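Local structure of hydrogenase maturation factor (Thermoanaerobacter tengcongensis, 3VTI) at residues E6-A11 and E15-M20; C55-D60 and L69-A74; K139-G144 and V254-R259. The protein probably converts the carbamoyl group transferred to it by HypF into a nitrile, through ATP-dependent dehydration, during the maturation of [NiFe]-hydrogenases. One frame throughout, in Å; residues are numbered along the deposited sequence.

Contact 1: E6-A11 and E15-M20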
loop_
_atom_site.group_PDB
_atom_site.type_symbol
_atom_site.label_atom_id
_atom_site.label_comp_id
_atom_site.label_asym_id
_atom_site.label_seq_id
_atom_site.Cartn_x
_atom_site.Cartn_y
_atom_site.Cartn_z
ATOM N N GLU C 6 -8.910 -5.280 -16.510
ATOM C CA GLU C 6 -9.694 -6.175 -17.351
ATOM C C GLU C 6 -10.243 -7.359 -16.546
ATOM O O GLU C 6 -11.398 -7.768 -16.737
ATOM C CB GLU C 6 -8.856 -6.674 -18.531
ATOM C CG GLU C 6 -9.683 -7.358 -19.621
ATOM C CD GLU C 6 -8.845 -8.150 -20.609
ATOM O OE1 GLU C 6 -7.657 -7.808 -20.800
ATOM O OE2 GLU C 6 -9.382 -9.111 -21.205
ATOM N N VAL C 7 -9.409 -7.911 -15.662
ATOM C CA VAL C 7 -9.816 -8.980 -14.739
ATOM C C VAL C 7 -10.906 -8.462 -13.791
ATOM O O VAL C 7 -11.893 -9.149 -13.529
ATOM C CB VAL C 7 -8.606 -9.521 -13.921
ATOM C CG1 VAL C 7 -9.031 -10.656 -13.006
ATOM C CG2 VAL C 7 -7.482 -9.981 -14.846
ATOM N N PHE C 8 -10.709 -7.239 -13.296
ATOM C CA PHE C 8 -11.687 -6.536 -12.465
ATOM C C PHE C 8 -13.034 -6.426 -13.185
ATOM O O PHE C 8 -14.074 -6.786 -12.630
ATOM C CB PHE C 8 -11.145 -5.145 -12.086
ATOM C CG PHE C 8 -12.103 -4.291 -11.289
ATOM C CD1 PHE C 8 -13.121 -3.575 -11.916
ATOM C CD2 PHE C 8 -11.959 -4.168 -9.913
ATOM C CE1 PHE C 8 -13.993 -2.775 -11.176
ATOM C CE2 PHE C 8 -12.819 -3.371 -9.172
ATOM C CZ PHE C 8 -13.838 -2.675 -9.801
ATOM N N ALA C 9 -13.004 -5.948 -14.428
ATOM C CA ALA C 9 -14.231 -5.686 -15.184
ATOM C C ALA C 9 -15.014 -6.954 -15.546
ATOM O O ALA C 9 -16.232 -6.907 -15.706
ATOM C CB ALA C 9 -13.924 -4.856 -16.436
ATOM N N ASP C 10 -14.317 -8.075 -15.671
ATOM C CA ASP C 10 -14.966 -9.340 -15.979
ATOM C C ASP C 10 -15.735 -9.895 -14.777
ATOM O O ASP C 10 -16.878 -10.333 -14.911
ATOM C CB ASP C 10 -13.934 -10.351 -16.491
ATOM C CG ASP C 10 -14.416 -11.792 -16.396
ATOM O OD1 ASP C 10 -13.668 -12.626 -15.843
ATOM O OD2 ASP C 10 -15.535 -12.105 -16.866
ATOM N N ALA C 11 -15.111 -9.862 -13.605
ATOM C CA ALA C 11 -15.669 -10.513 -12.418
ATOM C C ALA C 11 -16.748 -9.700 -11.713
ATOM O O ALA C 11 -17.725 -10.263 -11.205
ATOM C CB ALA C 11 -14.577 -10.873 -11.458
ATOM N N GLU C 15 -24.127 -3.270 -14.621
ATOM C CA GLU C 15 -24.484 -1.980 -15.234
ATOM C C GLU C 15 -23.561 -0.860 -14.771
ATOM O O GLU C 15 -23.072 -0.084 -15.590
ATOM C CB GLU C 15 -25.934 -1.585 -14.915
ATOM C CG GLU C 15 -26.923 -2.742 -14.674
ATOM C CD GLU C 15 -26.780 -3.378 -13.280
ATOM O OE1 GLU C 15 -25.971 -4.310 -13.127
ATOM O OE2 GLU C 15 -27.489 -2.952 -12.341
ATOM N N TYR C 16 -23.333 -0.793 -13.457
ATOM C CA TYR C 16 -22.521 0.259 -12.827
ATOM C C TYR C 16 -21.072 0.233 -13.319
ATOM O O TYR C 16 -20.504 1.271 -13.679
ATOM C CB TYR C 16 -22.580 0.161 -11.285
ATOM C CG TYR C 16 -23.990 0.193 -10.711
ATOM C CD1 TYR C 16 -24.638 1.411 -10.441
ATOM C CD2 TYR C 16 -24.687 -0.995 -10.455
ATOM C CE1 TYR C 16 -25.932 1.442 -9.921
ATOM C CE2 TYR C 16 -25.985 -0.974 -9.939
ATOM C CZ TYR C 16 -26.602 0.244 -9.674
ATOM O OH TYR C 16 -27.891 0.250 -9.169
ATOM N N ILE C 17 -20.492 -0.964 -13.346
ATOM C CA ILE C 17 -19.111 -1.156 -13.764
ATOM C C ILE C 17 -18.920 -0.890 -15.261
ATOM O O ILE C 17 -18.044 -0.110 -15.636
ATOM C CB ILE C 17 -18.588 -2.569 -13.354
ATOM C CG1 ILE C 17 -18.604 -2.730 -11.824
ATOM C CG2 ILE C 17 -17.195 -2.844 -13.930
ATOM C CD1 ILE C 17 -17.806 -1.682 -11.043
ATOM N N ARG C 18 -19.741 -1.535 -16.098
ATOM C CA ARG C 18 -19.710 -1.343 -17.559
ATOM C C ARG C 18 -19.711 0.133 -17.972
ATOM O O ARG C 18 -19.128 0.497 -19.008
ATOM C CB ARG C 18 -20.905 -2.035 -18.230
ATOM C CG ARG C 18 -20.736 -3.519 -18.454
ATOM C CD ARG C 18 -21.914 -4.098 -19.204
ATOM N NE ARG C 18 -21.766 -5.541 -19.353
ATOM C CZ ARG C 18 -22.516 -6.305 -20.140
ATOM N NH1 ARG C 18 -23.490 -5.775 -20.874
ATOM N NH2 ARG C 18 -22.285 -7.609 -20.192
ATOM N N ALA C 19 -20.385 0.961 -17.169
ATOM C CA ALA C 19 -20.525 2.387 -17.435
ATOM C C ALA C 19 -19.182 3.114 -17.360
ATOM O O ALA C 19 -18.947 4.034 -18.142
ATOM C CB ALA C 19 -21.531 3.009 -16.479
ATOM N N MET C 20 -18.309 2.683 -16.442
ATOM C CA MET C 20 -16.974 3.273 -16.261
ATOM C C MET C 20 -17.034 4.757 -15.873
ATOM O O MET C 20 -16.310 5.601 -16.429
ATOM C CB MET C 20 -16.119 3.074 -17.514
ATOM C CG MET C 20 -15.499 1.701 -17.646
ATOM S SD MET C 20 -14.666 1.533 -19.232
ATOM C CE MET C 20 -15.953 0.796 -20.217
#
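Phe8 and Ile17 carry this contact between two short consecutive helices. The CE1 rim atom of Phe8 meets the CD1 methyl of Ile17 at 4.0 Å. The methyl comes obliquely to the ring, and the two side chains cross at about a right angle. Phe8 holds CG anti to its backbone N (chi1 177°), which swings the ring across from its own helix toward the second. Ile17 reaches back with both branches. CG1 carries CD1 to the ring, while CG2 turns to the backbone of Ala9 and stops 4.3 Å from Ala9 CA.

This apolar patch is the tighter half. The Ala9 half is looser: Ala9 CA and Ile17 CA, the nearest pair of alpha carbons, are 6.8 Å apart, and the methyl of Ala9 is not among the closest atoms. Farther out, Asp10 and Arg18 start away from the interface and lie at the solvent surface. No hydrogen bond crosses the contact, and just 109 Å² is buried in all.

Polar bonds hold the turn instead. Asn14 OD1 accepts from Ile17 N, and Arg18 makes a salt bridge with Asp13. Met20 follows the second helix with a positive phi (61°).

The two helices are joined by a turn of three residues. Phe12 packs edge-to-face with Phe8 from the same chain. Phe75 and Val105 of the second subunit pack on Phe8 and Ile17, and Met20 leans on helix 204-216.

Contact 2: C55-D60 and L69-A74. With MG (magnesium ion), chain K.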
loop_
_atom_site.group_PDB
_atom_site.type_symbol
_atom_site.label_atom_id
_atom_site.label_comp_id
_atom_site.label_asym_id
_atom_site.label_seq_id
_atom_site.Cartn_x
_atom_site.Cartn_y
_atom_site.Cartn_z
ATOM N N CYS C 55 -9.175 15.373 -1.518
ATOM C CA CYS C 55 -9.556 16.105 -2.708
ATOM C C CYS C 55 -9.975 15.208 -3.861
ATOM O O CYS C 55 -11.018 15.433 -4.492
ATOM C CB CYS C 55 -8.429 17.049 -3.121
ATOM S SG CYS C 55 -8.253 18.437 -1.955
ATOM N N GLY C 56 -9.174 14.179 -4.113
ATOM C CA GLY C 56 -9.441 13.262 -5.214
ATOM C C GLY C 56 -10.797 12.597 -5.129
ATOM O O GLY C 56 -11.494 12.451 -6.123
ATOM N N THR C 57 -11.163 12.186 -3.925
ATOM C CA THR C 57 -12.440 11.535 -3.697
ATOM C C THR C 57 -13.591 12.534 -3.606
ATOM O O THR C 57 -14.712 12.231 -4.021
ATOM C CB THR C 57 -12.373 10.660 -2.460
ATOM O OG1 THR C 57 -11.532 9.536 -2.747
ATOM C CG2 THR C 57 -13.757 10.175 -2.059
ATOM N N VAL C 58 -13.315 13.725 -3.080
ATOM C CA VAL C 58 -14.299 14.794 -3.088
ATOM C C VAL C 58 -14.625 15.120 -4.545
ATOM O O VAL C 58 -15.789 15.249 -4.925
ATOM C CB VAL C 58 -13.779 16.047 -2.322
ATOM C CG1 VAL C 58 -14.587 17.316 -2.690
ATOM C CG2 VAL C 58 -13.782 15.796 -0.804
ATOM N N ASN C 59 -13.585 15.204 -5.367
ATOM C CA ASN C 59 -13.740 15.488 -6.781
ATOM C C ASN C 59 -14.530 14.403 -7.505
ATOM O O ASN C 59 -15.536 14.699 -8.174
ATOM C CB ASN C 59 -12.379 15.749 -7.425
ATOM C CG ASN C 59 -11.710 17.014 -6.871
ATOM O OD1 ASN C 59 -12.379 17.884 -6.286
ATOM N ND2 ASN C 59 -10.391 17.121 -7.050
ATOM N N ASP C 60 -14.093 13.150 -7.339
ATOM C CA ASP C 60 -14.743 12.007 -7.970
ATOM C C ASP C 60 -16.222 11.940 -7.578
ATOM O O ASP C 60 -17.063 11.599 -8.401
ATOM C CB ASP C 60 -14.029 10.697 -7.603
ATOM C CG ASP C 60 -12.763 10.444 -8.429
ATOM O OD1 ASP C 60 -12.796 10.540 -9.675
ATOM O OD2 ASP C 60 -11.722 10.090 -7.820
ATOM N N LEU C 69 -20.598 14.794 0.510
ATOM C CA LEU C 69 -20.927 15.035 1.918
ATOM C C LEU C 69 -20.094 14.208 2.896
ATOM O O LEU C 69 -19.603 14.733 3.899
ATOM C CB LEU C 69 -22.414 14.768 2.188
ATOM C CG LEU C 69 -23.515 15.658 1.605
ATOM C CD1 LEU C 69 -24.870 14.965 1.751
ATOM C CD2 LEU C 69 -23.548 17.047 2.264
ATOM N N PHE C 70 -19.954 12.916 2.612
ATOM C CA PHE C 70 -19.351 11.984 3.556
ATOM C C PHE C 70 -18.246 11.182 2.922
ATOM O O PHE C 70 -18.328 10.810 1.742
ATOM C CB PHE C 70 -20.406 11.056 4.153
ATOM C CG PHE C 70 -21.582 11.786 4.743
ATOM C CD1 PHE C 70 -21.420 12.620 5.854
ATOM C CD2 PHE C 70 -22.851 11.659 4.181
ATOM C CE1 PHE C 70 -22.513 13.307 6.401
ATOM C CE2 PHE C 70 -23.946 12.334 4.726
ATOM C CZ PHE C 70 -23.778 13.160 5.833
ATOM N N LEU C 71 -17.205 10.933 3.716
ATOM C CA LEU C 71 -16.026 10.217 3.266
ATOM C C LEU C 71 -15.584 9.152 4.259
ATOM O O LEU C 71 -15.781 9.282 5.469
ATOM C CB LEU C 71 -14.871 11.191 3.022
ATOM C CG LEU C 71 -14.598 11.657 1.590
ATOM C CD1 LEU C 71 -15.620 12.689 1.143
ATOM C CD2 LEU C 71 -13.182 12.203 1.470
ATOM N N THR C 72 -14.985 8.093 3.735
ATOM C CA THR C 72 -14.334 7.124 4.584
ATOM C C THR C 72 -12.840 7.260 4.371
ATOM O O THR C 72 -12.410 7.673 3.298
ATOM C CB THR C 72 -14.769 5.711 4.246
ATOM O OG1 THR C 72 -14.607 5.501 2.847
ATOM C CG2 THR C 72 -16.246 5.492 4.623
ATOM N N ALA C 73 -12.055 6.945 5.395
ATOM C CA ALA C 73 -10.603 7.030 5.289
ATOM C C ALA C 73 -9.942 5.767 5.824
ATOM O O ALA C 73 -10.055 5.449 7.004
ATOM C CB ALA C 73 -10.072 8.268 6.004
ATOM N N ALA C 74 -9.267 5.046 4.934
ATOM C CA ALA C 74 -8.546 3.852 5.316
ATOM C C ALA C 74 -7.039 4.067 5.166
ATOM O O ALA C 74 -6.570 4.533 4.125
ATOM C CB ALA C 74 -9.012 2.669 4.505
HETATM MG MG MG K . -11.957 10.711 -11.534
HETATM O O HOH W 1 -12.436 8.394 -11.911
#
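Thr57 and Val58 meet Leu71 with no flat group between them; the Phe70 ring and the Asp60 carboxylate lie beyond the contact. One face of the Phe70 ring takes Leu69 CB, 3.7 Å above the plane and offset toward the rim. Val105 of strand 103-112 and, from the second subunit, Leu26 also pack on Phe70.

The contact is helix-on-sheet packing in the N-terminal domain of the AIR synthase (PurM-like) family. Helix 49-60 leads through a short connection into strand 66-78 and lies against the sheet that contains it. The nearest alpha carbons, Thr57 CA and Leu71 CA, are 7.9 Å apart.

Leu71 is the sheet-side residue that meets both helix side chains. Its branch point CG touches Thr57 CG2 at 4.0 Å, and the two side chains slide past each other in opposite directions. Its CD1 methyl meets Val58 CG2 at 4.1 Å, this time crossing at about a right angle. A chi1 of -70° sets Thr57 OG1 beside the backbone N and leaves CG2 anti to it, facing Leu71. The hydroxyl OG1 is hydrogen-bonded to Thr124 OG1 of strand 120-130. All three touching residues are buried, and no hydrogen bond links the two segments.

Leu69 and Phe70 both face Ile127, a classic beta bulge just before Leu71. Val102 and Ile104 also pack on Leu71.

Asp60, at the end of the helix, binds magnesium together with Asp22 and Asp199. A water, 2.4 Å from the magnesium ion, is a further ligand. Asp60 OD1 makes the metal bond at 2.0 Å, while Asp60 OD2 stays 3.8 Å from the ion.

Contact 3: K139-G144 and V254-R259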
loop_
_atom_site.group_PDB
_atom_site.type_symbol
_atom_site.label_atom_id
_atom_site.label_comp_id
_atom_site.label_asym_id
_atom_site.label_seq_id
_atom_site.Cartn_x
_atom_site.Cartn_y
_atom_site.Cartn_z
ATOM N N LYS C 139 -21.090 9.199 -20.863
ATOM C CA LYS C 139 -21.873 8.791 -22.037
ATOM C C LYS C 139 -22.676 9.923 -22.691
ATOM O O LYS C 139 -23.326 9.708 -23.712
ATOM C CB LYS C 139 -22.826 7.654 -21.658
ATOM C CG LYS C 139 -22.183 6.276 -21.705
ATOM C CD LYS C 139 -22.956 5.251 -20.879
ATOM C CE LYS C 139 -22.616 5.386 -19.389
ATOM N NZ LYS C 139 -23.585 4.632 -18.540
ATOM N N ASN C 140 -22.621 11.121 -22.108
ATOM C CA ASN C 140 -23.563 12.199 -22.440
ATOM C C ASN C 140 -23.115 13.199 -23.506
ATOM O O ASN C 140 -23.866 14.104 -23.844
ATOM C CB ASN C 140 -23.986 12.964 -21.172
ATOM C CG ASN C 140 -25.036 12.218 -20.348
ATOM O OD1 ASN C 140 -25.493 11.135 -20.724
ATOM N ND2 ASN C 140 -25.426 12.803 -19.218
ATOM N N ALA C 141 -21.906 13.048 -24.032
ATOM C CA ALA C 141 -21.435 13.959 -25.063
ATOM C C ALA C 141 -22.099 13.681 -26.426
ATOM O O ALA C 141 -22.133 12.538 -26.891
ATOM C CB ALA C 141 -19.920 13.911 -25.163
ATOM N N LYS C 142 -22.645 14.741 -27.029
ATOM C CA LYS C 142 -23.200 14.717 -28.391
ATOM C C LYS C 142 -22.384 15.648 -29.298
ATOM O O LYS C 142 -21.828 16.635 -28.817
ATOM C CB LYS C 142 -24.671 15.179 -28.411
ATOM C CG LYS C 142 -25.635 14.492 -27.444
ATOM C CD LYS C 142 -25.906 13.032 -27.794
ATOM C CE LYS C 142 -26.914 12.413 -26.822
ATOM N NZ LYS C 142 -26.722 10.938 -26.627
ATOM N N PRO C 143 -22.309 15.349 -30.615
ATOM C CA PRO C 143 -21.621 16.257 -31.543
ATOM C C PRO C 143 -22.212 17.669 -31.510
ATOM O O PRO C 143 -23.434 17.833 -31.555
ATOM C CB PRO C 143 -21.870 15.615 -32.909
ATOM C CG PRO C 143 -22.094 14.182 -32.616
ATOM C CD PRO C 143 -22.819 14.150 -31.308
ATOM N N GLY C 144 -21.348 18.674 -31.417
ATOM C CA GLY C 144 -21.790 20.057 -31.267
ATOM C C GLY C 144 -21.516 20.626 -29.884
ATOM O O GLY C 144 -21.529 21.845 -29.697
ATOM N N VAL C 254 -12.351 18.593 -16.592
ATOM C CA VAL C 254 -12.757 18.700 -17.990
ATOM C C VAL C 254 -14.274 18.728 -18.049
ATOM O O VAL C 254 -14.949 17.868 -17.476
ATOM C CB VAL C 254 -12.252 17.500 -18.813
ATOM C CG1 VAL C 254 -12.858 17.493 -20.234
ATOM C CG2 VAL C 254 -10.729 17.500 -18.864
ATOM N N VAL C 255 -14.808 19.709 -18.757
ATOM C CA VAL C 255 -16.249 19.898 -18.835
ATOM C C VAL C 255 -16.754 19.865 -20.258
ATOM O O VAL C 255 -16.233 20.540 -21.121
ATOM C CB VAL C 255 -16.659 21.266 -18.279
ATOM C CG1 VAL C 255 -18.148 21.310 -18.000
ATOM C CG2 VAL C 255 -15.857 21.616 -17.041
ATOM N N VAL C 256 -17.797 19.090 -20.485
ATOM C CA VAL C 256 -18.512 19.121 -21.755
ATOM C C VAL C 256 -19.886 19.761 -21.526
ATOM O O VAL C 256 -20.577 19.406 -20.576
ATOM C CB VAL C 256 -18.640 17.703 -22.367
ATOM C CG1 VAL C 256 -19.203 17.765 -23.758
ATOM C CG2 VAL C 256 -17.279 17.023 -22.408
ATOM N N VAL C 257 -20.265 20.708 -22.388
ATOM C CA VAL C 257 -21.528 21.457 -22.249
ATOM C C VAL C 257 -22.278 21.615 -23.566
ATOM O O VAL C 257 -21.703 21.447 -24.640
ATOM C CB VAL C 257 -21.317 22.897 -21.681
ATOM C CG1 VAL C 257 -20.722 22.855 -20.305
ATOM C CG2 VAL C 257 -20.433 23.721 -22.599
ATOM N N GLU C 258 -23.559 21.961 -23.474
ATOM C CA GLU C 258 -24.317 22.379 -24.643
ATOM C C GLU C 258 -23.718 23.642 -25.249
ATOM O O GLU C 258 -23.270 24.545 -24.534
ATOM C CB GLU C 258 -25.792 22.611 -24.307
ATOM C CG GLU C 258 -26.608 21.335 -24.196
ATOM C CD GLU C 258 -28.020 21.494 -24.727
ATOM O OE1 GLU C 258 -28.163 21.868 -25.909
ATOM O OE2 GLU C 258 -28.983 21.233 -23.968
ATOM N N ARG C 259 -23.732 23.687 -26.576
ATOM C CA ARG C 259 -23.125 24.757 -27.346
ATOM C C ARG C 259 -23.487 26.163 -26.842
ATOM O O ARG C 259 -22.604 27.012 -26.688
ATOM C CB ARG C 259 -23.520 24.603 -28.817
ATOM C CG ARG C 259 -22.504 25.152 -29.791
ATOM C CD ARG C 259 -22.757 24.660 -31.207
ATOM N NE ARG C 259 -21.502 24.517 -31.953
ATOM C CZ ARG C 259 -20.925 25.494 -32.650
ATOM N NH1 ARG C 259 -21.478 26.696 -32.695
ATOM N NH2 ARG C 259 -19.791 25.270 -33.303
#
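Ala141 and Val256 make the apolar half of this contact. Ala141 CB touches Val256 CG1 at 4.2 Å. Val256 sets CG1 anti to its backbone N (chi1 -172°), and this is the methyl that faces the loop. Both residues are buried, and Ile212 of helix 204-216 packs on both of them. Val218 adds to the cover over Ala141, and Val196 of the neighbouring strand lies against Val256.

The second kind of contact is between a carbonyl and an aliphatic chain. Gly144 O lies alongside the stem of Arg259. It is 3.5 Å from Arg259 CB and 3.4 Å from Arg259 CD, so the whole stem runs past the oxygen. The same oxygen lies at the edge of the guanidinium group, near its plane. The arginine chain bends at chi3 (-148°). Its charged end has its strongest polar partner outside the two segments: Arg259 NH2 forms a salt bridge with Glu283 OE2. Gly144 has a positive phi (109°), a region readily open to glycine.

Backbone-to-backbone bonds fix each partner to other parts of the domain. Gly144 pairs with Val284. Val255 pairs with Leu148, and Val256 with Val196 and Lys195. Two backbone N-H groups of the loop bond to side chains instead: Ala141 N to Ser216 OG, at the end of helix 204-216, and Lys142 N to Asp145 OD2.

The touching parts, residues 141-144 and 256-259, run 28° apart. The loop thus lies over the end of strand 254-257 and then enters strand 146-149. Strand 254-257 lies between strands 194-198 and 146-149 in the mixed sheet, with helix 204-216 packed on it, in the C-terminal domain of the AIR synthase family.

From the N terminus, contact 1 closes first, across the three residues joining helices 4-11 and 15-19. Contact 2 follows across eight residues and ties helix 49-60 to strand 66-78 of the N-terminal sheet. Contact 3 comes last and closes a long excursion of 109 residues within the C-terminal domain. The three are in series; none nests or crosses. Contacts 1 and 3 touch, through Ala19 and Lys139, so the N-terminal helices meet the C-terminal domain there. Contact 2 touches neither of the others. Contacts 1 and 2 both face the second subunit, and contact 2 also holds one ligand of the magnesium site.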